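Local coordinates for protein peroxinectin A (Dictyostelium discoideum, PDB 6ERC) that catalyses the hydrogen peroxide-dependent oxidation of phenolic donors as a secreted haem peroxidase of the animal peroxidase family, at residues E89-P94 with Y116-A121; R229-L234 with Q252-C257; I259-K264 with C485-F490. All blocks are in the same frame, centred on the assembly; numbering follows the deposited sequence.

Contact 1: residues E89-P94 with Y116-A121; sequences EPNSWP and YFRTRA. With BMA (beta-D-mannopyranose), chain H.
S92 and F117 face each other as a non-hydrogen-bonded pair of two antiparallel strands, their CA atoms 4.4 Å apart, and the bonds beside them run from R118 N to N91 O (2.7 Å, nearly straight at 176°) and from W93 N to Y116 O. At P90, the centre of an inverse gamma turn, the chain turns a corner, and on its other side E89 N bonds R118 O at 3.0 Å. F117 sits against this turn: its CB lies 3.2 Å from E89 O, its CD2 meets P90 CA, and N91 N is at the ring edge. S92 and F117 share one face of the sheet, where S92 CB comes near F117 CE2, and a water joins S92 OG to Y116 N.

N91 and R118 run side by side, with amide and guanidinium planes 13° apart and N91 ND2 3.6 Å from R118 CD. Both polar ends are used beyond the strands: ND2 bonds K37 O, and the guanidinium pairs with D389 and the carbonyls of F35 and N36. W93 CE3 touches Y116 CE1 at 4.2 Å; W93 also stacks on F40, and Y116 OH bonds D389 from close beside the haem.

E89 CG lies on R120 CB (3.8 Å), but the two charged ends do not meet. R120 instead stays extended and gives NH2 to O3 of the mannose at 2.5 Å, shorter than usual, so the exact length is doubtful. The edge strand 91-96 is thus pinned through its backbone, while R118 ties strand 113-124 to helix 379-390 and R120 reaches out to the glycan.

Contact 2: residues R229-L234 with Q252-C257; sequences RDHNRL and QQSRSC
H231 and L234 meet S254 and C257 where helices 218-241 and 247-275, consecutive in the chain, pack as a helical hairpin in this largely helical peroxidase fold. The short axes come within 9.0 Å and run closer to antiparallel than parallel, at 136°. Across this interface the touching is by van der Waals contact. S254 CB sits over one face of the imidazole, 3.3 Å from H231 NE2, and R255 N lies at the ring edge. A turn further on, L234 CD1 packs on C257 CB at 3.5 Å.

CG of H231 stands anti to its backbone N (chi1 175°), and the ring beyond it lies against the second helix. S254 turns its hydroxyl back onto its own helix, where OG bonds V250 O, and leaves its CB for the histidine. C257 forms a disulfide with C485, so the part of the helix that L234 leans on is tied to the chain far along the sequence.

Further out, R233 grips D230 side-on, NE and NH2 both reaching OD1 from the same face of the carboxylate, with NH2 at 3.0 Å. Each has a second ionic partner, E486 for R233 and R496 for D230. The rotation of the imidazole is probably set in part by its other nitrogen: H231 ND1 donates in the ring plane to N232 OD1 over 3.3 Å, and that oxygen also accepts from M174 N.

Contact 3: residues I259-K264 with C485-F490; sequences IEQIQK and CETTTF
Q261 reaches from helix 247-275 to T488 and lays its carboxamide against the backbone of that one residue, using both ends of the amide. OE1 accepts from T488 N at 3.0 Å, the N-H arriving in the carbonyl plane on a lone pair. NE2 donates to T488 O at 2.8 Å, that oxygen lying 15° out of the amide plane. The bend that makes this possible is at chi2 (61°), which swings CD out of the extended line.

T487 slides past Q261 in the opposite direction and rests on the helix surface, in contact with E260, Q261 and K264. Its CG2, anti to the backbone N, presses on K264 CD at 3.4 Å and lies 3.6 Å from Q261 NE2. The other branch, OG1, faces E260 and gives a weak hydrogen bond to OE2 over 3.2 Å. E260 and K264 both cross T487 at a slant, their chains extended; the threonine methyl rests on the aliphatic part of the lysine, and its hydroxyl meets the acid.

Replacing Q261 by an alanine would remove the whole carboxamide, and would probably leave T488 N and T488 O without these mates and the loop freer to drift from the helix.

The loop continues to T489, the N-cap of helix 490-497, and F490 N bonds E269 of the same long helix. One neutral amide therefore satisfies the peptide N-H and C=O of a residue outside regular secondary structure, binding loop to helix with two directional bonds just ahead of helix 490-497.

Overall arrangement
Contacts 2 and 3 are neighbours, with centres 10 Å apart and helix 247-275 in common, whereas contact 1 lies on the opposite side of the chain's centre, about 38 Å and 37 Å from them between centres. A disulfide and a salt bridge join contacts 2 and 3 directly. Contact 2 is buried and meets by close side-chain packing; contact 3, nearer the surface, relies on amide-to-backbone bonds. Contact 1 is partly buried and the one built of strands, held chiefly by main-chain hydrogen bonds, reaching inward near the haem and outward to a glycan.

Contact 1: residues E89-P94 with Y116-A121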
# COMPACT_ATOMS: atom_id res chain seq x y z
N GLU A 89 -15.49 -7.77 -6.32
CA GLU A 89 -16.35 -8.63 -7.13
C GLU A 89 -17.10 -7.79 -8.14
O GLU A 89 -17.13 -6.56 -8.06
CB GLU A 89 -17.34 -9.36 -6.23
CG GLU A 89 -16.80 -10.58 -5.53
CD GLU A 89 -17.84 -11.20 -4.61
OE1 GLU A 89 -18.36 -10.48 -3.74
OE2 GLU A 89 -18.14 -12.40 -4.78
N PRO A 90 -17.75 -8.42 -9.13
CA PRO A 90 -18.64 -7.66 -10.02
C PRO A 90 -19.92 -7.25 -9.31
O PRO A 90 -21.03 -7.57 -9.77
CB PRO A 90 -18.90 -8.63 -11.18
CG PRO A 90 -17.90 -9.74 -11.02
CD PRO A 90 -17.60 -9.82 -9.57
N ASN A 91 -19.78 -6.54 -8.20
CA ASN A 91 -20.89 -6.09 -7.36
C ASN A 91 -20.88 -4.57 -7.42
O ASN A 91 -20.23 -3.91 -6.60
CB ASN A 91 -20.75 -6.61 -5.94
CG ASN A 91 -21.96 -6.32 -5.09
OD1 ASN A 91 -23.07 -6.18 -5.60
ND2 ASN A 91 -21.76 -6.22 -3.78
N SER A 92 -21.60 -4.01 -8.38
CA SER A 92 -21.44 -2.61 -8.74
C SER A 92 -22.21 -1.70 -7.78
O SER A 92 -23.43 -1.84 -7.62
CB SER A 92 -21.92 -2.38 -10.17
OG SER A 92 -21.79 -1.02 -10.54
N TRP A 93 -21.49 -0.78 -7.13
CA TRP A 93 -22.08 0.35 -6.42
C TRP A 93 -21.44 1.61 -6.99
O TRP A 93 -20.51 2.17 -6.39
CB TRP A 93 -21.86 0.25 -4.91
CG TRP A 93 -22.32 1.48 -4.16
CD1 TRP A 93 -23.33 2.33 -4.51
CD2 TRP A 93 -21.77 2.00 -2.94
NE1 TRP A 93 -23.45 3.33 -3.58
CE2 TRP A 93 -22.50 3.15 -2.61
CE3 TRP A 93 -20.74 1.59 -2.09
CZ2 TRP A 93 -22.23 3.91 -1.47
CZ3 TRP A 93 -20.47 2.34 -0.96
CH2 TRP A 93 -21.22 3.49 -0.66
N PRO A 94 -21.91 2.08 -8.14
CA PRO A 94 -21.23 3.19 -8.82
C PRO A 94 -21.10 4.42 -7.93
O PRO A 94 -21.85 4.62 -6.97
CB PRO A 94 -22.12 3.47 -10.03
CG PRO A 94 -22.86 2.19 -10.26
CD PRO A 94 -23.07 1.60 -8.91
N TYR A 116 -17.36 1.77 -9.81
CA TYR A 116 -16.91 1.24 -8.53
C TYR A 116 -17.56 -0.11 -8.30
O TYR A 116 -18.77 -0.27 -8.50
CB TYR A 116 -17.23 2.18 -7.37
CG TYR A 116 -16.83 1.62 -6.02
CD1 TYR A 116 -17.67 0.77 -5.32
CD2 TYR A 116 -15.60 1.94 -5.45
CE1 TYR A 116 -17.31 0.25 -4.09
CE2 TYR A 116 -15.23 1.43 -4.22
CZ TYR A 116 -16.09 0.59 -3.55
OH TYR A 116 -15.72 0.08 -2.33
N PHE A 117 -16.75 -1.08 -7.88
CA PHE A 117 -17.22 -2.43 -7.58
C PHE A 117 -16.87 -2.76 -6.14
O PHE A 117 -15.75 -2.52 -5.69
CB PHE A 117 -16.59 -3.44 -8.54
CG PHE A 117 -17.07 -3.31 -9.95
CD1 PHE A 117 -16.49 -2.40 -10.81
CD2 PHE A 117 -18.12 -4.08 -10.41
CE1 PHE A 117 -16.94 -2.27 -12.12
CE2 PHE A 117 -18.57 -3.96 -11.71
CZ PHE A 117 -17.98 -3.06 -12.56
N ARG A 118 -17.85 -3.31 -5.42
CA ARG A 118 -17.67 -3.54 -4.00
C ARG A 118 -16.70 -4.69 -3.75
O ARG A 118 -16.56 -5.61 -4.56
CB ARG A 118 -19.02 -3.84 -3.34
CG ARG A 118 -20.01 -2.69 -3.44
CD ARG A 118 -21.24 -2.91 -2.57
NE ARG A 118 -20.92 -2.85 -1.15
CZ ARG A 118 -21.83 -2.87 -0.17
NH1 ARG A 118 -23.12 -2.94 -0.46
NH2 ARG A 118 -21.44 -2.81 1.09
N THR A 119 -16.01 -4.61 -2.62
CA THR A 119 -14.99 -5.59 -2.28
C THR A 119 -15.59 -6.97 -2.08
O THR A 119 -16.69 -7.12 -1.54
CB THR A 119 -14.24 -5.16 -1.02
OG1 THR A 119 -13.76 -3.83 -1.20
CG2 THR A 119 -13.07 -6.09 -0.74
N ARG A 120 -14.85 -7.99 -2.51
CA ARG A 120 -15.27 -9.37 -2.27
C ARG A 120 -15.52 -9.59 -0.79
O ARG A 120 -14.72 -9.19 0.07
CB ARG A 120 -14.21 -10.34 -2.77
CG ARG A 120 -14.53 -11.82 -2.57
CD ARG A 120 -13.34 -12.68 -2.94
NE ARG A 120 -13.44 -14.05 -2.45
CZ ARG A 120 -12.52 -14.99 -2.64
NH1 ARG A 120 -11.41 -14.71 -3.32
NH2 ARG A 120 -12.69 -16.20 -2.14
N ALA A 121 -16.64 -10.23 -0.51
CA ALA A 121 -17.04 -10.52 0.86
C ALA A 121 -17.55 -11.95 0.93
O ALA A 121 -17.87 -12.58 -0.08
CB ALA A 121 -18.12 -9.54 1.36
C1 BMA H . -17.42 -16.83 0.96
C2 BMA H . -17.06 -16.94 -0.56
C3 BMA H . -15.71 -17.68 -0.72
C4 BMA H . -15.58 -18.84 0.31
C5 BMA H . -16.98 -19.19 0.84
C6 BMA H . -17.01 -20.41 1.76
O2 BMA H . -16.90 -15.66 -1.15
O3 BMA H . -14.62 -16.79 -0.60
O4 BMA H . -15.02 -19.99 -0.31
O5 BMA H . -17.45 -18.08 1.61
O6 BMA H . -18.11 -21.26 1.39
O HOH W 1 -19.68 0.87 -11.09

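Contact 2: residues R229-L234 with Q252-C257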
# COMPACT_ATOMS: atom_id res chain seq x y z
N ARG A 229 17.38 -7.25 -8.43
CA ARG A 229 18.83 -7.23 -8.61
C ARG A 229 19.54 -7.75 -7.37
O ARG A 229 20.43 -8.60 -7.45
CB ARG A 229 19.29 -5.82 -8.93
CG ARG A 229 18.84 -5.29 -10.28
CD ARG A 229 19.27 -3.85 -10.47
NE ARG A 229 18.85 -3.32 -11.76
CZ ARG A 229 19.10 -2.08 -12.17
NH1 ARG A 229 19.78 -1.25 -11.40
NH2 ARG A 229 18.67 -1.68 -13.36
N ASP A 230 19.14 -7.25 -6.19
CA ASP A 230 19.74 -7.71 -4.95
C ASP A 230 19.51 -9.20 -4.74
O ASP A 230 20.34 -9.88 -4.13
CB ASP A 230 19.18 -6.90 -3.78
CG ASP A 230 20.10 -6.90 -2.57
OD1 ASP A 230 21.29 -6.56 -2.73
OD2 ASP A 230 19.63 -7.21 -1.45
N HIS A 231 18.38 -9.72 -5.23
CA HIS A 231 18.12 -11.15 -5.12
C HIS A 231 19.09 -11.95 -5.98
O HIS A 231 19.75 -12.87 -5.49
CB HIS A 231 16.67 -11.45 -5.52
CG HIS A 231 16.35 -12.91 -5.54
ND1 HIS A 231 16.62 -13.71 -6.63
CD2 HIS A 231 15.79 -13.72 -4.61
CE1 HIS A 231 16.24 -14.95 -6.37
NE2 HIS A 231 15.73 -14.98 -5.15
N ASN A 232 19.18 -11.62 -7.27
CA ASN A 232 20.08 -12.34 -8.15
C ASN A 232 21.53 -12.16 -7.73
O ASN A 232 22.36 -13.05 -7.97
CB ASN A 232 19.89 -11.87 -9.59
CG ASN A 232 18.59 -12.37 -10.19
OD1 ASN A 232 17.90 -13.21 -9.61
ND2 ASN A 232 18.25 -11.87 -11.37
N ARG A 233 21.86 -11.04 -7.09
CA ARG A 233 23.21 -10.85 -6.57
C ARG A 233 23.50 -11.86 -5.47
O ARG A 233 24.56 -12.50 -5.47
CB ARG A 233 23.37 -9.42 -6.06
CG ARG A 233 24.80 -9.02 -5.75
CD ARG A 233 24.86 -7.62 -5.17
NE ARG A 233 24.11 -7.53 -3.92
CZ ARG A 233 24.59 -7.90 -2.73
NH1 ARG A 233 25.82 -8.39 -2.63
NH2 ARG A 233 23.84 -7.78 -1.65
N LEU A 234 22.57 -12.03 -4.53
CA LEU A 234 22.77 -13.00 -3.46
C LEU A 234 22.75 -14.43 -3.97
O LEU A 234 23.46 -15.29 -3.44
CB LEU A 234 21.70 -12.82 -2.38
CG LEU A 234 21.76 -11.53 -1.55
CD1 LEU A 234 20.59 -11.49 -0.58
CD2 LEU A 234 23.06 -11.42 -0.79
N GLN A 252 15.50 -20.32 -2.54
CA GLN A 252 14.87 -20.16 -1.24
C GLN A 252 15.77 -19.38 -0.29
O GLN A 252 15.32 -18.46 0.40
CB GLN A 252 14.52 -21.53 -0.65
CG GLN A 252 13.45 -22.28 -1.42
CD GLN A 252 12.15 -21.51 -1.56
OE1 GLN A 252 11.91 -20.55 -0.83
NE2 GLN A 252 11.32 -21.92 -2.51
N GLN A 253 17.06 -19.73 -0.23
CA GLN A 253 17.99 -18.98 0.60
C GLN A 253 18.05 -17.51 0.18
O GLN A 253 18.20 -16.62 1.02
CB GLN A 253 19.38 -19.61 0.54
CG GLN A 253 19.46 -20.98 1.22
CD GLN A 253 19.52 -20.93 2.74
OE1 GLN A 253 19.56 -21.97 3.40
NE2 GLN A 253 19.51 -19.73 3.32
N SER A 254 17.93 -17.25 -1.13
CA SER A 254 17.89 -15.87 -1.60
C SER A 254 16.55 -15.22 -1.26
O SER A 254 16.51 -14.07 -0.81
CB SER A 254 18.15 -15.82 -3.10
OG SER A 254 19.42 -16.35 -3.42
N ARG A 255 15.45 -15.94 -1.49
CA ARG A 255 14.13 -15.43 -1.10
C ARG A 255 14.10 -15.09 0.38
O ARG A 255 13.54 -14.05 0.77
CB ARG A 255 13.05 -16.46 -1.44
CG ARG A 255 11.65 -16.08 -0.95
CD ARG A 255 10.55 -16.80 -1.73
NE ARG A 255 10.00 -17.96 -1.01
CZ ARG A 255 8.91 -17.94 -0.25
NH1 ARG A 255 8.22 -16.81 -0.07
NH2 ARG A 255 8.50 -19.05 0.35
N SER A 256 14.69 -15.94 1.22
CA SER A 256 14.67 -15.70 2.66
C SER A 256 15.40 -14.41 3.02
O SER A 256 14.94 -13.66 3.88
CB SER A 256 15.29 -16.89 3.39
OG SER A 256 15.12 -16.79 4.79
N CYS A 257 16.53 -14.13 2.36
CA CYS A 257 17.27 -12.91 2.64
C CYS A 257 16.46 -11.67 2.25
O CYS A 257 16.40 -10.69 3.01
CB CYS A 257 18.61 -12.91 1.91
SG CYS A 257 19.77 -14.20 2.38

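Contact 3: residues I259-K264 with C485-F490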
# COMPACT_ATOMS: atom_id res chain seq x y z
N ILE A 259 13.21 -11.28 1.93
CA ILE A 259 12.12 -11.10 2.89
C ILE A 259 12.64 -10.41 4.14
O ILE A 259 12.03 -9.46 4.64
CB ILE A 259 11.46 -12.46 3.21
CG1 ILE A 259 10.70 -12.96 1.98
CG2 ILE A 259 10.53 -12.35 4.41
CD1 ILE A 259 10.24 -14.38 2.08
N GLU A 260 13.77 -10.89 4.67
CA GLU A 260 14.38 -10.23 5.82
C GLU A 260 14.75 -8.78 5.49
O GLU A 260 14.59 -7.89 6.33
CB GLU A 260 15.62 -11.00 6.27
CG GLU A 260 16.48 -10.24 7.27
CD GLU A 260 17.61 -11.07 7.84
OE1 GLU A 260 17.57 -12.32 7.71
OE2 GLU A 260 18.55 -10.49 8.42
N GLN A 261 15.25 -8.54 4.28
CA GLN A 261 15.61 -7.18 3.90
C GLN A 261 14.39 -6.28 3.87
O GLN A 261 14.44 -5.13 4.34
CB GLN A 261 16.32 -7.18 2.54
CG GLN A 261 16.83 -5.82 2.10
CD GLN A 261 17.85 -5.24 3.06
OE1 GLN A 261 19.05 -5.49 2.93
NE2 GLN A 261 17.38 -4.46 4.02
N ILE A 262 13.27 -6.77 3.33
CA ILE A 262 12.04 -5.99 3.32
C ILE A 262 11.58 -5.72 4.75
O ILE A 262 11.26 -4.58 5.11
CB ILE A 262 10.95 -6.71 2.50
CG1 ILE A 262 11.36 -6.82 1.03
CG2 ILE A 262 9.62 -5.97 2.62
CD1 ILE A 262 10.52 -7.78 0.22
N GLN A 263 11.56 -6.76 5.58
CA GLN A 263 11.09 -6.59 6.95
C GLN A 263 11.94 -5.59 7.72
O GLN A 263 11.40 -4.73 8.42
CB GLN A 263 11.07 -7.95 7.65
CG GLN A 263 10.01 -8.90 7.14
CD GLN A 263 9.98 -10.21 7.89
OE1 GLN A 263 10.88 -10.51 8.68
NE2 GLN A 263 8.94 -11.00 7.65
N LYS A 264 13.27 -5.68 7.59
CA LYS A 264 14.14 -4.84 8.41
C LYS A 264 13.98 -3.37 8.06
O LYS A 264 13.93 -2.52 8.96
CB LYS A 264 15.60 -5.27 8.23
CG LYS A 264 16.54 -4.67 9.27
CD LYS A 264 18.00 -4.95 8.94
CE LYS A 264 18.93 -4.42 10.02
NZ LYS A 264 20.36 -4.60 9.63
N CYS A 485 23.21 -13.90 4.80
CA CYS A 485 22.60 -12.79 4.09
C CYS A 485 23.44 -11.52 4.28
O CYS A 485 24.43 -11.50 5.02
CB CYS A 485 21.16 -12.56 4.57
SG CYS A 485 20.04 -13.97 4.38
N GLU A 486 23.03 -10.45 3.60
CA GLU A 486 23.72 -9.16 3.64
C GLU A 486 22.71 -8.04 3.89
O GLU A 486 22.69 -7.02 3.20
CB GLU A 486 24.48 -8.93 2.35
CG GLU A 486 25.36 -10.09 1.93
CD GLU A 486 26.04 -9.85 0.60
OE1 GLU A 486 25.83 -8.76 0.02
OE2 GLU A 486 26.79 -10.74 0.14
N THR A 487 21.86 -8.22 4.89
CA THR A 487 20.79 -7.28 5.15
C THR A 487 21.36 -5.98 5.72
O THR A 487 22.01 -5.99 6.77
CB THR A 487 19.78 -7.89 6.12
OG1 THR A 487 19.32 -9.14 5.59
CG2 THR A 487 18.59 -6.96 6.29
N THR A 488 21.11 -4.87 5.03
CA THR A 488 21.61 -3.57 5.45
C THR A 488 20.49 -2.53 5.38
O THR A 488 19.32 -2.89 5.28
CB THR A 488 22.79 -3.15 4.56
OG1 THR A 488 23.33 -1.91 5.03
CG2 THR A 488 22.36 -3.01 3.11
N THR A 489 20.85 -1.25 5.44
CA THR A 489 19.86 -0.19 5.32
C THR A 489 19.43 -0.02 3.87
O THR A 489 20.12 -0.43 2.93
CB THR A 489 20.40 1.13 5.85
OG1 THR A 489 21.57 1.52 5.10
CG2 THR A 489 20.75 1.03 7.33
N PHE A 490 18.26 0.59 3.69
CA PHE A 490 17.72 0.79 2.35
C PHE A 490 18.70 1.56 1.47
O PHE A 490 18.88 1.24 0.30
CB PHE A 490 16.38 1.53 2.45
CG PHE A 490 15.61 1.61 1.16
CD1 PHE A 490 15.84 0.73 0.12
CD2 PHE A 490 14.63 2.58 1.00
CE1 PHE A 490 15.12 0.82 -1.06
CE2 PHE A 490 13.91 2.66 -0.17
CZ PHE A 490 14.15 1.78 -1.20